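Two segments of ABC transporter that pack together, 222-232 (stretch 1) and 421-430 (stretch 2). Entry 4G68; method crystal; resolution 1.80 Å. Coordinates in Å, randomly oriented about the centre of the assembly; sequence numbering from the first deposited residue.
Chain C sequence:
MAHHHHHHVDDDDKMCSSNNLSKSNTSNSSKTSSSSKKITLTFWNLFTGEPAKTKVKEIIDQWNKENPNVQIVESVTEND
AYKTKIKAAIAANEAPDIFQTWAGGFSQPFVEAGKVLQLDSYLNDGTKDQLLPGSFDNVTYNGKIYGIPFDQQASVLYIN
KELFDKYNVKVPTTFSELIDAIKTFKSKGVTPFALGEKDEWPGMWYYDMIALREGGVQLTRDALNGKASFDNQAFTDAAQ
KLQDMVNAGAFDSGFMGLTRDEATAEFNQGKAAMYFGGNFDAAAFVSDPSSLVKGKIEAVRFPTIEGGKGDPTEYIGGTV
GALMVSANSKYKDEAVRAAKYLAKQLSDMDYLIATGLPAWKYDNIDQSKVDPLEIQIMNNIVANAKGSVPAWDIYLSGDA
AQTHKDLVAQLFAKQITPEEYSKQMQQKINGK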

# COMPACT_ATOMS: atom_id res chain seq x y z
N ASP C 222 -18.58 4.37 4.76
CA ASP C 222 -19.51 5.20 5.53
C ASP C 222 -18.95 5.67 6.86
O ASP C 222 -19.22 6.79 7.28
CB ASP C 222 -20.84 4.45 5.76
CG ASP C 222 -21.69 4.40 4.53
OD1 ASP C 222 -21.34 5.14 3.58
OD2 ASP C 222 -22.70 3.66 4.50
N ALA C 223 -18.19 4.82 7.54
CA ALA C 223 -17.56 5.22 8.77
C ALA C 223 -16.48 6.24 8.46
O ALA C 223 -16.33 7.23 9.19
CB ALA C 223 -16.96 4.02 9.50
N LEU C 224 -15.75 6.02 7.36
CA LEU C 224 -14.62 6.88 7.02
C LEU C 224 -15.10 8.26 6.51
O LEU C 224 -14.38 9.25 6.64
CB LEU C 224 -13.66 6.21 6.02
CG LEU C 224 -12.96 4.93 6.46
CD1 LEU C 224 -12.25 4.30 5.28
CD2 LEU C 224 -11.98 5.16 7.59
N ASN C 225 -16.30 8.27 5.92
CA ASN C 225 -16.95 9.47 5.39
C ASN C 225 -17.83 10.21 6.44
O ASN C 225 -18.48 11.21 6.13
CB ASN C 225 -17.83 9.08 4.20
CG ASN C 225 -17.08 8.99 2.92
OD1 ASN C 225 -16.29 9.85 2.64
ND2 ASN C 225 -17.39 7.99 2.09
N GLY C 226 -17.84 9.71 7.68
CA GLY C 226 -18.75 10.22 8.72
C GLY C 226 -20.25 9.97 8.57
O GLY C 226 -21.05 10.62 9.28
N LYS C 227 -20.65 9.04 7.69
CA LYS C 227 -22.07 8.67 7.46
C LYS C 227 -22.54 7.59 8.44
O LYS C 227 -23.74 7.33 8.57
CB LYS C 227 -22.28 8.15 6.03
CG LYS C 227 -22.05 9.18 4.93
CD LYS C 227 -23.27 10.08 4.80
CE LYS C 227 -23.10 11.08 3.66
NZ LYS C 227 -23.67 10.66 2.34
N ALA C 228 -21.59 6.94 9.10
CA ALA C 228 -21.84 5.94 10.14
C ALA C 228 -20.87 6.16 11.31
O ALA C 228 -19.85 6.84 11.18
CB ALA C 228 -21.69 4.52 9.57
N SER C 229 -21.21 5.61 12.47
CA SER C 229 -20.30 5.65 13.60
C SER C 229 -19.28 4.50 13.50
O SER C 229 -19.61 3.39 13.05
CB SER C 229 -21.10 5.51 14.89
OG SER C 229 -20.23 5.39 15.99
N PHE C 230 -18.05 4.78 13.93
CA PHE C 230 -17.00 3.75 14.15
C PHE C 230 -17.31 2.78 15.30
O PHE C 230 -16.79 1.64 15.36
CB PHE C 230 -15.66 4.43 14.46
CG PHE C 230 -15.01 5.07 13.27
CD1 PHE C 230 -14.33 4.30 12.34
CD2 PHE C 230 -15.07 6.46 13.11
CE1 PHE C 230 -13.70 4.92 11.25
CE2 PHE C 230 -14.45 7.09 12.03
CZ PHE C 230 -13.77 6.31 11.09
N ASP C 231 -18.11 3.24 16.25
CA ASP C 231 -18.49 2.40 17.38
C ASP C 231 -19.66 1.51 16.92
O ASP C 231 -20.82 1.79 17.18
CB ASP C 231 -18.88 3.27 18.60
CG ASP C 231 -18.94 2.47 19.90
OD1 ASP C 231 -18.61 1.27 19.89
OD2 ASP C 231 -19.34 3.05 20.94
N ASN C 232 -19.32 0.46 16.17
CA ASN C 232 -20.27 -0.45 15.57
C ASN C 232 -19.69 -1.85 15.80
O ASN C 232 -18.49 -2.05 15.76
CB ASN C 232 -20.37 -0.11 14.08
CG ASN C 232 -21.20 -1.11 13.29
OD1 ASN C 232 -20.84 -2.30 13.18
ND2 ASN C 232 -22.30 -0.62 12.70
N TYR C 421 -11.56 0.63 22.09
CA TYR C 421 -11.03 0.96 20.79
C TYR C 421 -12.06 1.69 19.96
O TYR C 421 -11.78 2.73 19.45
CB TYR C 421 -10.57 -0.27 20.04
CG TYR C 421 -10.31 0.03 18.60
CD1 TYR C 421 -9.16 0.71 18.20
CD2 TYR C 421 -11.24 -0.34 17.62
CE1 TYR C 421 -8.92 0.99 16.87
CE2 TYR C 421 -11.00 -0.06 16.28
CZ TYR C 421 -9.85 0.61 15.93
OH TYR C 421 -9.67 0.88 14.61
N SER C 422 -13.26 1.10 19.84
CA SER C 422 -14.29 1.60 18.95
C SER C 422 -14.88 2.90 19.46
O SER C 422 -15.18 3.77 18.64
CB SER C 422 -15.38 0.56 18.70
OG SER C 422 -14.86 -0.61 18.11
N LYS C 423 -15.02 3.02 20.80
CA LYS C 423 -15.47 4.26 21.47
C LYS C 423 -14.56 5.44 21.18
O LYS C 423 -15.04 6.53 20.83
CB LYS C 423 -15.52 4.07 23.00
CG LYS C 423 -16.70 3.25 23.51
CD LYS C 423 -17.89 4.13 23.91
CE LYS C 423 -18.79 3.39 24.89
NZ LYS C 423 -19.73 2.48 24.18
N GLN C 424 -13.25 5.20 21.34
CA GLN C 424 -12.23 6.20 21.09
C GLN C 424 -12.06 6.53 19.59
O GLN C 424 -11.64 7.64 19.27
CB GLN C 424 -10.90 5.80 21.72
CG GLN C 424 -10.92 5.87 23.24
CD GLN C 424 -9.58 5.59 23.88
OE1 GLN C 424 -8.55 6.15 23.47
NE2 GLN C 424 -9.58 4.75 24.89
N MET C 425 -12.39 5.60 18.69
CA MET C 425 -12.29 5.89 17.23
C MET C 425 -13.38 6.90 16.90
O MET C 425 -13.12 7.92 16.25
CB MET C 425 -12.41 4.62 16.37
CG MET C 425 -11.11 3.82 16.23
SD MET C 425 -9.86 4.60 15.17
CE MET C 425 -10.82 4.52 13.66
N GLN C 426 -14.58 6.66 17.42
CA GLN C 426 -15.71 7.53 17.15
C GLN C 426 -15.60 8.93 17.81
O GLN C 426 -15.89 9.94 17.15
CB GLN C 426 -17.02 6.84 17.51
CG GLN C 426 -18.25 7.72 17.38
CD GLN C 426 -18.66 7.98 15.94
OE1 GLN C 426 -18.12 7.39 14.96
NE2 GLN C 426 -19.66 8.84 15.79
N GLN C 427 -15.15 8.98 19.07
CA GLN C 427 -14.95 10.24 19.77
C GLN C 427 -13.83 11.12 19.19
O GLN C 427 -13.99 12.35 19.05
CB GLN C 427 -14.72 10.01 21.28
CG GLN C 427 -14.19 11.24 22.02
CD GLN C 427 -15.25 12.28 22.36
OE1 GLN C 427 -16.32 12.35 21.75
NE2 GLN C 427 -14.95 13.09 23.36
N LYS C 428 -12.70 10.49 18.85
CA LYS C 428 -11.52 11.25 18.43
C LYS C 428 -11.55 11.68 16.97
O LYS C 428 -10.97 12.72 16.60
CB LYS C 428 -10.25 10.47 18.74
CG LYS C 428 -9.84 10.47 20.19
CD LYS C 428 -8.97 9.25 20.43
CE LYS C 428 -8.45 9.20 21.86
NZ LYS C 428 -7.29 10.09 21.80
N ILE C 429 -12.23 10.90 16.13
CA ILE C 429 -12.41 11.21 14.70
C ILE C 429 -13.72 11.96 14.38
O ILE C 429 -13.74 12.91 13.57
CB ILE C 429 -12.31 9.92 13.83
CG1 ILE C 429 -10.93 9.30 14.00
CG2 ILE C 429 -12.59 10.20 12.34
CD1 ILE C 429 -10.80 7.86 13.50
N ASN C 430 -14.84 11.52 14.95
CA ASN C 430 -16.13 12.18 14.66
C ASN C 430 -16.92 12.72 15.85
O ASN C 430 -16.59 13.69 16.49
CB ASN C 430 -17.09 11.22 13.97
CG ASN C 430 -16.50 10.46 12.75
OD1 ASN C 430 -15.67 10.94 11.95
ND2 ASN C 430 -16.98 9.22 12.59
O HOH W 1 -14.35 1.35 15.75

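A loop can be held against a helix when one aromatic side chain supplies the apolar anchor and the helix's polar side chains satisfy the backbone around it. The segments 222-232 and 421-430 of this ABC transporter illustrate the principle across a sequence separation of at least 191 residues. The first segment leaves a helix after Leu-224 and continues as loop; the second continues a helix that begins earlier in the chain. The helix exit is a Schellman motif: Gly-226 adopts a positive phi of 68°, a conformation that favours glycine, while Lys-227 N bonds to Asp-222 O at 2.7 Å and Gly-226 N to Ala-223 O at 3.3 Å. Ala-228 N also bonds to Asp-222 O, at 3.0 Å. The loop then runs antiparallel to the second helix, so that Gly-226 lies nearest Asn-430, Phe-230 nearest Gln-426 and Asp-231 nearest Ser-422. The backbones converge along the way, from 6.8 Å between the CA atoms of Gly-226 and Asn-430 to 4.6 Å between those of Asp-231 and Ser-422. In all, 473 Å² of surface is buried.

The apolar part of the contact centres on Phe-230, which points toward the helix in an m rotamer and has the largest covered area of any residue here. Met-425 and Ile-429, one helical turn apart, both offer atoms to the same face of its ring. Met-425 CE sits 4.0 Å from the centroid of the Phe-230 ring and 25° off its normal, a CH-pi contact in which a methyl group polarised by the neighbouring sulfur meets the aromatic electrons. Ile-429 adds close van der Waals packing, its CG2 lying 3.6 Å from Phe-230 CE2.

Hydrogen bonding fixes the backbone of the same residue. Loop amides have no regular partner of their own, and here the Gln-426 side chain provides one: Phe-230 N donates to Gln-426 OE1 at 2.8 Å with an angle of 153°. That acceptor is shared, since Asn-430 ND2, four residues further along, also donates to Gln-426 OE1 at 3.2 Å. The second bond ties the side chains of Gln-426 and Asn-430 together beside the aromatic ring, and Asn-430 ND2 comes within 3.4 Å of Phe-230 CE2. Within the loop, Asp-231 N donates to Ser-229 OG at 3.0 Å, bracing the turn around Phe-230; the same hydroxyl also packs against the Gln-426 amide, with Ser-229 OG 3.0 Å from Gln-426 CD.

The charged pairing lies further along, where Asp-231 OD2 and Lys-423 NZ form a salt bridge at 3.3 Å. Its hydrogen bond is weak, and the lysine reaches the carboxylate although its CA-to-CB bond points away from the loop. Ser-422 points toward the loop where the backbones come closest, its CB lying 3.5 Å from Asp-231 OD1 and 3.8 Å from Phe-230 O. A water completes the join, donating to Phe-230 O at 2.5 Å and making a weak hydrogen bond with Ser-422 OG at 3.1 Å.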